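Local coordinates for SAP-like pentraxin (PDB 3FLP), which assembles into cyclic, doubly stacked heptamers, binds two calcium ions per subunit and, as an invertebrate lectin, probably recognises sugars, at residues Thr35-Ile40 and Trp99-His104; Asp6-Phe11 and Ser160-Asp165; Ile88-Glu93 and Met113-Asn118. All coordinates share one frame; numbering follows the deposited sequence.

Interaction 1 of 3, residues Thr35-Ile40 and Trp99-His104; sequences TVCQRI and WYHVCH
V36, Q38 and I40 form antiparallel hydrogen-bonded pairs with H104, V102 and Y100, six backbone bonds in all, and the short strand axes run 4.6 Å apart at 171°. Between them, C37 and R39 face C103 and H101 as non-hydrogen-bonded pairs. The disulfide spans the first of these, C37 SG to C103 SG 2.0 Å with a C-S-S-C torsion of -87°. C103 SG lies anti to its backbone N, C37 SG anti to its carbonyl carbon. C37 SG also sits in plane at the edge of the H101 imidazole. Q38 O lies over one face of the same ring, offset toward the rim, and H101 CD2 sits over the centre of one face of the R39 guanidinium, 3.8 Å from R39 CZ; the two planes are 63° apart. The W99 indole meets the R39 backbone edge-on, its CZ3 3.6 Å from R39 O, and its NE1 hydrogen-bonds E171 OE1 of the second subunit. On the face of V36, Q38 and I40, the tip of I40 touches V102, CD1 to CG2 3.8 Å. Here one water is gripped three ways: it donates to V36 O at 2.6 Å, accepts from Q38 NE2 at 2.9 Å and meets H104 ND1 at 2.8 Å. The pairing lies inside the pentraxin beta sandwich: strand 48-55 of the other sheet covers V36, Q38 and I40, helix 175-182 packs on C37, H101 and C103, and strands 161-169 and 112-117 flank the pair, D165 salt-bridging R39 NE.

Interaction 2 of 3, residues Asp6-Phe11 and Ser160-Asp165; sequences DVKISF and SGELSD
K8 CG sits between its backbone N and carbonyl carbon (chi1 78°) and the chain is extended beyond it, while E162 CG stands anti to its carbonyl carbon with an extended chain of its own; the two side chains slant across each other on one face of the sheet. K8 NZ thereby reaches E162 OE1 at 2.9 Å in a salt bridge, approaching from above the carboxylate, 58° out of its plane. S10 lies beside the same glutamate, its OG 3.5 Å from E162 CG. Strands 7-11 and 161-165 pair antiparallel, I9 with L163 and F11 with G161 each joined by two backbone bonds. On the other face, the F11 ring carries I9 CG2 over one face, while L163 CB meets its edge 4.1 Å from F11 CE2. G161 adopts a backbone conformation open to glycine but hardly to other residues. At the far end a water donates to D6 OD1 at 2.7 Å and lies 3.1 Å from S164 OG. Because K41 also salt-bridges E162 OE1, two lysines share this buried carboxylate oxygen, an arrangement that would favour the ionised glutamate and offset part of the lysine charge.

Interaction 3 of 3, residues Ile88-Glu93 and Met113-Asn118; sequences ISCPIE and MAVYAN
The two sheets of the pentraxin sandwich face each other where I88-C90, on an edge strand of one, lies over M113-A117 of the other; the axes are 8.0 Å apart at closest and run nearly parallel, 19° between their directions. Side chains alone fill the gap. I88 and M113 reach toward each other tip to tip, I88 CD1 to M113 CE 3.8 Å, the methionine being extended with CG anti to the backbone N (chi1 160°). I88 and V115 instead pass alongside each other, oppositely directed, with I88 CG2 3.6 Å from V115 CG2. Next along, C90 SG rests 3.8 Å from A117 CB and 4.2 Å from V115 CG2. That sulfur belongs to the disulfide with C122 on strand 120-125, so the inter-sheet packing here is also covalently tied. P91 then centres an inverse gamma turn, closed by a weak bond from I92 N to C90 O, and the backbone changes direction. I92 still points toward 113-118: its CD1 comes 3.4 Å from N118 ND2, the two side chains crossing at about a right angle. The amide oxygen of N118 is taken by the backbone N of H101. Strand 73-80 packs on C90, M113 and V115, while strands 120-125 and 100-107 border strand 113-117, Y100 touching both I92 and N118.

Interaction 1 sits between the other two and touches both. Toward interaction 2, strands 33-42 and 161-169 are sheet neighbours, and R39 N lies 2.8 Å from S164 O. Toward interaction 3, strands 100-107 and 112-117 are neighbours, with H101 O 2.7 Å from N118 N and C103 O 2.9 Å from Y116 N. Interactions 2 and 3 are separate, their centres 20 Å apart, yet both reach this same sheet. The calcium sites lie nearer the first two: the side chains of V36 and F11 are each about 12 Å from that of Q146, a calcium ligand, whereas interaction 3 lies away from them.

Interaction 1 of 3, residues Thr35-Ile40 and Trp99-His104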
ATOM      1  N   THR A  35     -14.070   0.101  39.928  1.00  6.81           N
ATOM      2  CA  THR A  35     -13.633   1.382  39.391  1.00  6.06           C
ATOM      3  C   THR A  35     -14.788   1.893  38.531  1.00  6.70           C
ATOM      4  O   THR A  35     -15.219   1.221  37.585  1.00  6.39           O
ATOM      5  CB  THR A  35     -12.361   1.262  38.510  1.00  5.26           C
ATOM      6  OG1 THR A  35     -11.257   0.807  39.305  1.00  4.29           O
ATOM      7  CG2 THR A  35     -12.004   2.621  37.905  1.00  3.67           C
ATOM      8  N   VAL A  36     -15.301   3.069  38.875  1.00  6.05           N
ATOM      9  CA  VAL A  36     -16.406   3.666  38.133  1.00  6.26           C
ATOM     10  C   VAL A  36     -15.916   4.978  37.522  1.00  8.02           C
ATOM     11  O   VAL A  36     -15.538   5.911  38.236  1.00  6.90           O
ATOM     12  CB  VAL A  36     -17.623   3.942  39.058  1.00  5.57           C
ATOM     13  CG1 VAL A  36     -18.770   4.564  38.252  1.00  3.33           C
ATOM     14  CG2 VAL A  36     -18.081   2.641  39.717  1.00  1.92           C
ATOM     15  N   CYS A  37     -15.910   5.031  36.195  1.00  7.97           N
ATOM     16  CA  CYS A  37     -15.459   6.210  35.469  1.00  9.42           C
ATOM     17  C   CYS A  37     -16.598   6.697  34.563  1.00  9.05           C
ATOM     18  O   CYS A  37     -17.366   5.892  34.035  1.00  8.00           O
ATOM     19  CB  CYS A  37     -14.267   5.862  34.568  1.00 12.53           C
ATOM     20  SG  CYS A  37     -12.539   5.707  35.166  1.00 16.95           S
ATOM     21  N   GLN A  38     -16.707   8.010  34.387  1.00  8.51           N
ATOM     22  CA  GLN A  38     -17.720   8.575  33.497  1.00  8.31           C
ATOM     23  C   GLN A  38     -17.496  10.062  33.263  1.00  7.60           C
ATOM     24  O   GLN A  38     -16.759  10.717  33.998  1.00  7.60           O
ATOM     25  CB  GLN A  38     -19.153   8.355  34.033  1.00  8.72           C
ATOM     26  CG  GLN A  38     -19.631   9.364  35.063  1.00  8.32           C
ATOM     27  CD  GLN A  38     -19.339   8.930  36.483  1.00 10.72           C
ATOM     28  OE1 GLN A  38     -20.043   8.089  37.043  1.00 10.97           O
ATOM     29  NE2 GLN A  38     -18.292   9.493  37.071  1.00 11.45           N
ATOM     30  N   ARG A  39     -18.128  10.589  32.223  1.00  7.42           N
ATOM     31  CA  ARG A  39     -18.023  12.006  31.907  1.00  6.56           C
ATOM     32  C   ARG A  39     -19.298  12.661  32.438  1.00  7.27           C
ATOM     33  O   ARG A  39     -20.404  12.174  32.191  1.00  7.26           O
ATOM     34  CB  ARG A  39     -17.884  12.189  30.390  1.00  5.63           C
ATOM     35  CG  ARG A  39     -16.567  11.615  29.849  1.00  5.55           C
ATOM     36  CD  ARG A  39     -16.549  11.396  28.334  1.00  2.28           C
ATOM     37  NE  ARG A  39     -15.421  10.534  27.992  1.00  3.41           N
ATOM     38  CZ  ARG A  39     -14.147  10.924  28.017  1.00  6.03           C
ATOM     39  NH1 ARG A  39     -13.832  12.175  28.348  1.00  2.38           N
ATOM     40  NH2 ARG A  39     -13.179  10.047  27.767  1.00  6.30           N
ATOM     41  N   ILE A  40     -19.142  13.747  33.188  1.00  7.49           N
ATOM     42  CA  ILE A  40     -20.292  14.439  33.754  1.00  8.88           C
ATOM     43  C   ILE A  40     -20.250  15.954  33.595  1.00  9.42           C
ATOM     44  O   ILE A  40     -19.179  16.574  33.568  1.00  8.08           O
ATOM     45  CB  ILE A  40     -20.459  14.145  35.279  1.00 10.03           C
ATOM     46  CG1 ILE A  40     -19.165  14.495  36.023  1.00 11.23           C
ATOM     47  CG2 ILE A  40     -20.849  12.692  35.502  1.00 10.61           C
ATOM     48  CD1 ILE A  40     -19.268  14.386  37.537  1.00 11.22           C
ATOM     49  N   TRP A  99     -18.062  20.096  31.095  1.00  7.44           N
ATOM     50  CA  TRP A  99     -17.752  18.673  31.186  1.00  7.00           C
ATOM     51  C   TRP A  99     -16.474  18.383  31.962  1.00  7.29           C
ATOM     52  O   TRP A  99     -15.505  19.134  31.886  1.00  9.75           O
ATOM     53  CB  TRP A  99     -17.598  18.062  29.793  1.00  5.79           C
ATOM     54  CG  TRP A  99     -18.864  17.876  29.016  1.00  5.75           C
ATOM     55  CD1 TRP A  99     -19.309  18.638  27.959  1.00  4.52           C
ATOM     56  CD2 TRP A  99     -19.823  16.819  29.181  1.00  4.23           C
ATOM     57  NE1 TRP A  99     -20.476  18.108  27.457  1.00  5.40           N
ATOM     58  CE2 TRP A  99     -20.814  16.995  28.187  1.00  4.34           C
ATOM     59  CE3 TRP A  99     -19.939  15.741  30.074  1.00  4.14           C
ATOM     60  CZ2 TRP A  99     -21.908  16.128  28.059  1.00  2.46           C
ATOM     61  CZ3 TRP A  99     -21.026  14.879  29.948  1.00  1.00           C
ATOM     62  CH2 TRP A  99     -21.995  15.078  28.945  1.00  1.00           C
ATOM     63  N   TYR A 100     -16.482  17.274  32.696  1.00  7.07           N
ATOM     64  CA  TYR A 100     -15.324  16.831  33.467  1.00  6.64           C
ATOM     65  C   TYR A 100     -15.328  15.311  33.459  1.00  6.99           C
ATOM     66  O   TYR A 100     -16.389  14.691  33.384  1.00  7.34           O
ATOM     67  CB  TYR A 100     -15.399  17.318  34.923  1.00  5.29           C
ATOM     68  CG  TYR A 100     -15.485  18.817  35.062  1.00  7.14           C
ATOM     69  CD1 TYR A 100     -16.719  19.465  35.079  1.00  5.81           C
ATOM     70  CD2 TYR A 100     -14.329  19.596  35.103  1.00  9.05           C
ATOM     71  CE1 TYR A 100     -16.803  20.848  35.129  1.00  8.57           C
ATOM     72  CE2 TYR A 100     -14.397  20.995  35.149  1.00  8.05           C
ATOM     73  CZ  TYR A 100     -15.637  21.612  35.158  1.00  9.68           C
ATOM     74  OH  TYR A 100     -15.718  22.994  35.174  1.00 11.37           O
ATOM     75  N   HIS A 101     -14.151  14.701  33.500  1.00  6.83           N
ATOM     76  CA  HIS A 101     -14.106  13.254  33.563  1.00  7.54           C
ATOM     77  C   HIS A 101     -13.828  12.939  35.019  1.00  7.99           C
ATOM     78  O   HIS A 101     -12.897  13.475  35.616  1.00  7.50           O
ATOM     79  CB  HIS A 101     -13.010  12.653  32.676  1.00  7.66           C
ATOM     80  CG  HIS A 101     -13.063  11.156  32.610  1.00 10.53           C
ATOM     81  ND1 HIS A 101     -12.520  10.347  33.587  1.00 10.90           N
ATOM     82  CD2 HIS A 101     -13.668  10.324  31.728  1.00  9.54           C
ATOM     83  CE1 HIS A 101     -12.790   9.083  33.310  1.00 11.56           C
ATOM     84  NE2 HIS A 101     -13.486   9.042  32.187  1.00 11.19           N
ATOM     85  N   VAL A 102     -14.654  12.083  35.596  1.00  8.59           N
ATOM     86  CA  VAL A 102     -14.499  11.720  36.993  1.00  9.77           C
ATOM     87  C   VAL A 102     -14.422  10.211  37.131  1.00  9.85           C
ATOM     88  O   VAL A 102     -15.102   9.470  36.418  1.00  9.38           O
ATOM     89  CB  VAL A 102     -15.687  12.274  37.839  1.00 10.97           C
ATOM     90  CG1 VAL A 102     -15.733  11.599  39.201  1.00 10.98           C
ATOM     91  CG2 VAL A 102     -15.534  13.780  38.013  1.00 10.68           C
ATOM     92  N   CYS A 103     -13.574   9.758  38.041  1.00 10.17           N
ATOM     93  CA  CYS A 103     -13.435   8.341  38.262  1.00 10.41           C
ATOM     94  C   CYS A 103     -13.200   8.032  39.742  1.00  9.20           C
ATOM     95  O   CYS A 103     -12.456   8.735  40.420  1.00  7.86           O
ATOM     96  CB  CYS A 103     -12.287   7.786  37.409  1.00 13.38           C
ATOM     97  SG  CYS A 103     -12.446   5.992  37.178  1.00 24.45           S
ATOM     98  N   HIS A 104     -13.871   6.992  40.231  1.00  6.99           N
ATOM     99  CA  HIS A 104     -13.734   6.543  41.612  1.00  7.56           C
ATOM    100  C   HIS A 104     -13.098   5.161  41.578  1.00  7.64           C
ATOM    101  O   HIS A 104     -13.605   4.258  40.911  1.00  8.22           O
ATOM    102  CB  HIS A 104     -15.097   6.425  42.305  1.00  5.91           C
ATOM    103  CG  HIS A 104     -15.719   7.739  42.662  1.00  7.38           C
ATOM    104  ND1 HIS A 104     -16.165   8.637  41.714  1.00  6.74           N
ATOM    105  CD2 HIS A 104     -16.012   8.286  43.865  1.00  6.31           C
ATOM    106  CE1 HIS A 104     -16.711   9.677  42.319  1.00  6.13           C
ATOM    107  NE2 HIS A 104     -16.631   9.488  43.624  1.00  8.21           N
TER
HETATM  108  O   HOH W   1     -17.010   7.878  39.142  1.00  2.65           O

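Interaction 2 of 3, residues Asp6-Phe11 and Ser160-Asp165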
ATOM      1  N   ASP A   6     -20.273   8.264  23.008  1.00 12.35           N
ATOM      2  CA  ASP A   6     -20.568   9.684  23.180  1.00 11.78           C
ATOM      3  C   ASP A   6     -22.054   9.967  23.420  1.00 11.50           C
ATOM      4  O   ASP A   6     -22.461  11.131  23.498  1.00 12.39           O
ATOM      5  CB  ASP A   6     -20.080  10.502  21.964  1.00 13.86           C
ATOM      6  CG  ASP A   6     -18.551  10.580  21.866  1.00 14.51           C
ATOM      7  OD1 ASP A   6     -17.887  10.906  22.877  1.00 15.10           O
ATOM      8  OD2 ASP A   6     -18.009  10.329  20.771  1.00 16.33           O
ATOM      9  N   VAL A   7     -22.870   8.919  23.514  1.00 10.17           N
ATOM     10  CA  VAL A   7     -24.297   9.108  23.790  1.00  7.40           C
ATOM     11  C   VAL A   7     -24.353   9.647  25.214  1.00  7.60           C
ATOM     12  O   VAL A   7     -23.565   9.238  26.067  1.00  7.44           O
ATOM     13  CB  VAL A   7     -25.080   7.767  23.714  1.00  7.87           C
ATOM     14  CG1 VAL A   7     -26.467   7.909  24.361  1.00  5.77           C
ATOM     15  CG2 VAL A   7     -25.227   7.343  22.263  1.00  7.43           C
ATOM     16  N   LYS A   8     -25.262  10.577  25.477  1.00  6.76           N
ATOM     17  CA  LYS A   8     -25.361  11.126  26.816  1.00  7.14           C
ATOM     18  C   LYS A   8     -26.799  11.088  27.323  1.00  7.47           C
ATOM     19  O   LYS A   8     -27.754  10.990  26.547  1.00  7.45           O
ATOM     20  CB  LYS A   8     -24.841  12.574  26.842  1.00  4.66           C
ATOM     21  CG  LYS A   8     -25.829  13.596  26.298  1.00  5.34           C
ATOM     22  CD  LYS A   8     -25.303  15.023  26.416  1.00  3.83           C
ATOM     23  CE  LYS A   8     -26.274  16.005  25.764  1.00  3.75           C
ATOM     24  NZ  LYS A   8     -25.777  17.405  25.840  1.00  5.89           N
ATOM     25  N   ILE A   9     -26.941  11.159  28.639  1.00  7.42           N
ATOM     26  CA  ILE A   9     -28.249  11.162  29.273  1.00  6.30           C
ATOM     27  C   ILE A   9     -28.308  12.419  30.126  1.00  7.09           C
ATOM     28  O   ILE A   9     -27.378  12.704  30.884  1.00  7.83           O
ATOM     29  CB  ILE A   9     -28.441   9.939  30.211  1.00  6.16           C
ATOM     30  CG1 ILE A   9     -28.376   8.631  29.410  1.00  3.02           C
ATOM     31  CG2 ILE A   9     -29.765  10.065  30.955  1.00  2.82           C
ATOM     32  CD1 ILE A   9     -29.520   8.433  28.454  1.00  5.85           C
ATOM     33  N   SER A  10     -29.388  13.178  29.986  1.00  7.45           N
ATOM     34  CA  SER A  10     -29.573  14.386  30.776  1.00  9.27           C
ATOM     35  C   SER A  10     -30.579  14.106  31.885  1.00  9.74           C
ATOM     36  O   SER A  10     -31.658  13.568  31.632  1.00  8.07           O
ATOM     37  CB  SER A  10     -30.092  15.535  29.900  1.00  6.10           C
ATOM     38  OG  SER A  10     -29.166  15.861  28.881  1.00  8.49           O
ATOM     39  N   PHE A  11     -30.201  14.454  33.111  1.00 11.26           N
ATOM     40  CA  PHE A  11     -31.054  14.291  34.285  1.00 11.07           C
ATOM     41  C   PHE A  11     -31.468  15.732  34.575  1.00 13.62           C
ATOM     42  O   PHE A  11     -30.774  16.456  35.281  1.00 14.67           O
ATOM     43  CB  PHE A  11     -30.230  13.695  35.433  1.00 10.45           C
ATOM     44  CG  PHE A  11     -29.741  12.294  35.160  1.00  8.32           C
ATOM     45  CD1 PHE A  11     -30.543  11.194  35.446  1.00  7.56           C
ATOM     46  CD2 PHE A  11     -28.500  12.080  34.568  1.00  8.28           C
ATOM     47  CE1 PHE A  11     -30.117   9.898  35.145  1.00  8.59           C
ATOM     48  CE2 PHE A  11     -28.065  10.791  34.261  1.00  9.51           C
ATOM     49  CZ  PHE A  11     -28.877   9.696  34.550  1.00  9.26           C
ATOM     50  N   SER A 160     -28.395  16.100  39.270  1.00  9.48           N
ATOM     51  CA  SER A 160     -28.878  16.613  37.996  1.00  9.83           C
ATOM     52  C   SER A 160     -27.700  17.069  37.147  1.00  8.66           C
ATOM     53  O   SER A 160     -26.726  17.615  37.662  1.00  8.60           O
ATOM     54  CB  SER A 160     -29.848  17.774  38.224  1.00  9.97           C
ATOM     55  OG  SER A 160     -31.033  17.310  38.850  1.00 11.38           O
ATOM     56  N   GLY A 161     -27.800  16.836  35.845  1.00  8.16           N
ATOM     57  CA  GLY A 161     -26.742  17.213  34.932  1.00  7.02           C
ATOM     58  C   GLY A 161     -26.732  16.249  33.767  1.00  7.03           C
ATOM     59  O   GLY A 161     -27.708  15.532  33.543  1.00  5.86           O
ATOM     60  N   GLU A 162     -25.635  16.226  33.021  1.00  7.01           N
ATOM     61  CA  GLU A 162     -25.525  15.331  31.880  1.00  7.31           C
ATOM     62  C   GLU A 162     -24.428  14.306  32.155  1.00  7.84           C
ATOM     63  O   GLU A 162     -23.404  14.615  32.774  1.00  7.44           O
ATOM     64  CB  GLU A 162     -25.232  16.139  30.608  1.00  5.93           C
ATOM     65  CG  GLU A 162     -26.318  17.189  30.336  1.00  8.32           C
ATOM     66  CD  GLU A 162     -26.020  18.103  29.160  1.00  9.03           C
ATOM     67  OE1 GLU A 162     -24.916  18.029  28.584  1.00 12.86           O
ATOM     68  OE2 GLU A 162     -26.894  18.914  28.814  1.00 11.57           O
ATOM     69  N   LEU A 163     -24.652  13.080  31.700  1.00  7.83           N
ATOM     70  CA  LEU A 163     -23.691  12.011  31.924  1.00  6.95           C
ATOM     71  C   LEU A 163     -23.479  11.170  30.672  1.00  6.35           C
ATOM     72  O   LEU A 163     -24.410  10.933  29.903  1.00  5.57           O
ATOM     73  CB  LEU A 163     -24.182  11.131  33.081  1.00  6.07           C
ATOM     74  CG  LEU A 163     -23.313   9.968  33.553  1.00  9.35           C
ATOM     75  CD1 LEU A 163     -23.613   9.676  35.025  1.00  8.25           C
ATOM     76  CD2 LEU A 163     -23.561   8.747  32.680  1.00  6.81           C
ATOM     77  N   SER A 164     -22.243  10.733  30.462  1.00  7.15           N
ATOM     78  CA  SER A 164     -21.937   9.886  29.319  1.00  7.29           C
ATOM     79  C   SER A 164     -20.664   9.081  29.542  1.00  6.73           C
ATOM     80  O   SER A 164     -19.907   9.336  30.479  1.00  7.24           O
ATOM     81  CB  SER A 164     -21.820  10.711  28.037  1.00  7.33           C
ATOM     82  OG  SER A 164     -20.512  11.194  27.861  1.00 11.41           O
ATOM     83  N   ASP A 165     -20.468   8.075  28.695  1.00  6.74           N
ATOM     84  CA  ASP A 165     -19.285   7.221  28.738  1.00  6.01           C
ATOM     85  C   ASP A 165     -19.045   6.572  30.110  1.00  6.61           C
ATOM     86  O   ASP A 165     -17.931   6.603  30.636  1.00  5.91           O
ATOM     87  CB  ASP A 165     -18.061   8.044  28.319  1.00  5.35           C
ATOM     88  CG  ASP A 165     -17.002   7.218  27.608  1.00  6.43           C
ATOM     89  OD1 ASP A 165     -17.095   5.970  27.593  1.00  4.58           O
ATOM     90  OD2 ASP A 165     -16.059   7.834  27.068  1.00  6.68           O
TER
HETATM   91  O   HOH W   2     -18.672  11.357  25.404  1.00 22.89           O

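Interaction 3 of 3, residues Ile88-Glu93 and Met113-Asn118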
ATOM      1  N   ILE A  88     -12.728  13.397  49.048  1.00 13.56           N
ATOM      2  CA  ILE A  88     -11.380  13.759  48.640  1.00 12.93           C
ATOM      3  C   ILE A  88     -11.541  14.956  47.718  1.00 15.15           C
ATOM      4  O   ILE A  88     -12.288  14.897  46.731  1.00 15.78           O
ATOM      5  CB  ILE A  88     -10.676  12.623  47.877  1.00 11.34           C
ATOM      6  CG1 ILE A  88     -10.442  11.432  48.817  1.00 10.44           C
ATOM      7  CG2 ILE A  88      -9.356  13.128  47.303  1.00 10.69           C
ATOM      8  CD1 ILE A  88      -9.761  10.254  48.164  1.00  7.22           C
ATOM      9  N   SER A  89     -10.864  16.053  48.040  1.00 15.48           N
ATOM     10  CA  SER A  89     -10.981  17.240  47.214  1.00 17.21           C
ATOM     11  C   SER A  89     -10.025  17.197  46.028  1.00 17.80           C
ATOM     12  O   SER A  89      -8.925  16.642  46.108  1.00 17.09           O
ATOM     13  CB  SER A  89     -10.781  18.515  48.048  1.00 16.75           C
ATOM     14  OG  SER A  89      -9.508  18.550  48.646  1.00 19.97           O
ATOM     15  N   CYS A  90     -10.482  17.758  44.914  1.00 17.77           N
ATOM     16  CA  CYS A  90      -9.706  17.800  43.688  1.00 18.86           C
ATOM     17  C   CYS A  90      -9.280  19.237  43.391  1.00 20.31           C
ATOM     18  O   CYS A  90     -10.086  20.164  43.490  1.00 18.73           O
ATOM     19  CB  CYS A  90     -10.536  17.265  42.519  1.00 19.68           C
ATOM     20  SG  CYS A  90     -10.872  15.467  42.508  1.00 21.14           S
ATOM     21  N   PRO A  91      -8.009  19.434  43.007  1.00 21.15           N
ATOM     22  CA  PRO A  91      -7.476  20.763  42.697  1.00 22.04           C
ATOM     23  C   PRO A  91      -7.962  21.287  41.353  1.00 23.01           C
ATOM     24  O   PRO A  91      -7.162  21.556  40.458  1.00 24.35           O
ATOM     25  CB  PRO A  91      -5.972  20.531  42.707  1.00 21.69           C
ATOM     26  CG  PRO A  91      -5.874  19.175  42.070  1.00 22.99           C
ATOM     27  CD  PRO A  91      -6.994  18.392  42.754  1.00 21.07           C
ATOM     28  N   ILE A  92      -9.275  21.424  41.206  1.00 22.84           N
ATOM     29  CA  ILE A  92      -9.840  21.926  39.964  1.00 22.90           C
ATOM     30  C   ILE A  92     -11.114  22.705  40.253  1.00 22.42           C
ATOM     31  O   ILE A  92     -11.964  22.259  41.023  1.00 22.06           O
ATOM     32  CB  ILE A  92     -10.145  20.771  38.961  1.00 23.99           C
ATOM     33  CG1 ILE A  92     -10.654  21.349  37.637  1.00 25.24           C
ATOM     34  CG2 ILE A  92     -11.173  19.818  39.539  1.00 22.84           C
ATOM     35  CD1 ILE A  92     -10.810  20.313  36.530  1.00 25.83           C
ATOM     36  N   GLU A  93     -11.231  23.885  39.655  1.00 21.89           N
ATOM     37  CA  GLU A  93     -12.411  24.704  39.861  1.00 22.02           C
ATOM     38  C   GLU A  93     -13.521  24.231  38.936  1.00 20.68           C
ATOM     39  O   GLU A  93     -13.324  24.107  37.731  1.00 20.36           O
ATOM     40  CB  GLU A  93     -12.103  26.178  39.604  1.00 23.92           C
ATOM     41  CG  GLU A  93     -13.319  27.067  39.786  1.00 29.77           C
ATOM     42  CD  GLU A  93     -12.961  28.501  40.106  1.00 32.67           C
ATOM     43  OE1 GLU A  93     -12.112  29.080  39.395  1.00 35.09           O
ATOM     44  OE2 GLU A  93     -13.537  29.051  41.069  1.00 35.63           O
ATOM     45  N   MET A 113      -9.120   3.965  48.706  1.00 12.18           N
ATOM     46  CA  MET A 113     -10.015   4.719  47.838  1.00 12.01           C
ATOM     47  C   MET A 113      -9.183   5.786  47.142  1.00 11.38           C
ATOM     48  O   MET A 113      -8.316   6.401  47.753  1.00 11.06           O
ATOM     49  CB  MET A 113     -11.121   5.397  48.658  1.00 12.40           C
ATOM     50  CG  MET A 113     -11.806   6.567  47.947  1.00 12.38           C
ATOM     51  SD  MET A 113     -12.778   7.596  49.076  1.00 14.00           S
ATOM     52  CE  MET A 113     -13.342   8.918  47.969  1.00 12.74           C
ATOM     53  N   ALA A 114      -9.443   5.996  45.858  1.00 11.22           N
ATOM     54  CA  ALA A 114      -8.721   7.006  45.092  1.00 10.79           C
ATOM     55  C   ALA A 114      -9.674   7.604  44.068  1.00 10.76           C
ATOM     56  O   ALA A 114     -10.481   6.888  43.472  1.00 10.34           O
ATOM     57  CB  ALA A 114      -7.510   6.381  44.386  1.00  9.95           C
ATOM     58  N   VAL A 115      -9.602   8.918  43.885  1.00  9.81           N
ATOM     59  CA  VAL A 115     -10.467   9.572  42.912  1.00  9.83           C
ATOM     60  C   VAL A 115      -9.628  10.376  41.933  1.00  9.20           C
ATOM     61  O   VAL A 115      -8.519  10.819  42.255  1.00  7.22           O
ATOM     62  CB  VAL A 115     -11.510  10.500  43.588  1.00 10.60           C
ATOM     63  CG1 VAL A 115     -12.365   9.693  44.547  1.00  7.10           C
ATOM     64  CG2 VAL A 115     -10.815  11.647  44.310  1.00  8.33           C
ATOM     65  N   TYR A 116     -10.167  10.552  40.732  1.00  8.68           N
ATOM     66  CA  TYR A 116      -9.479  11.269  39.681  1.00  7.27           C
ATOM     67  C   TYR A 116     -10.386  12.259  38.964  1.00  9.00           C
ATOM     68  O   TYR A 116     -11.565  11.985  38.734  1.00  8.94           O
ATOM     69  CB  TYR A 116      -8.930  10.272  38.666  1.00  7.66           C
ATOM     70  CG  TYR A 116      -7.975   9.258  39.254  1.00  7.15           C
ATOM     71  CD1 TYR A 116      -8.438   8.182  40.019  1.00  5.62           C
ATOM     72  CD2 TYR A 116      -6.604   9.390  39.068  1.00  4.83           C
ATOM     73  CE1 TYR A 116      -7.547   7.272  40.579  1.00  5.83           C
ATOM     74  CE2 TYR A 116      -5.715   8.496  39.617  1.00  7.13           C
ATOM     75  CZ  TYR A 116      -6.188   7.439  40.372  1.00  6.27           C
ATOM     76  OH  TYR A 116      -5.278   6.570  40.917  1.00 10.10           O
ATOM     77  N   ALA A 117      -9.826  13.409  38.608  1.00  9.27           N
ATOM     78  CA  ALA A 117     -10.564  14.438  37.892  1.00  9.67           C
ATOM     79  C   ALA A 117      -9.796  14.705  36.602  1.00  9.69           C
ATOM     80  O   ALA A 117      -8.604  15.010  36.636  1.00 11.34           O
ATOM     81  CB  ALA A 117     -10.652  15.699  38.736  1.00  9.83           C
ATOM     82  N   ASN A 118     -10.477  14.566  35.470  1.00  8.45           N
ATOM     83  CA  ASN A 118      -9.866  14.775  34.166  1.00  9.45           C
ATOM     84  C   ASN A 118      -8.597  13.945  33.965  1.00  9.48           C
ATOM     85  O   ASN A 118      -7.617  14.406  33.370  1.00  7.95           O
ATOM     86  CB  ASN A 118      -9.576  16.268  33.944  1.00  8.97           C
ATOM     87  CG  ASN A 118     -10.839  17.063  33.655  1.00 11.36           C
ATOM     88  OD1 ASN A 118     -11.880  16.489  33.320  1.00 11.06           O
ATOM     89  ND2 ASN A 118     -10.752  18.385  33.769  1.00 12.26           N
TER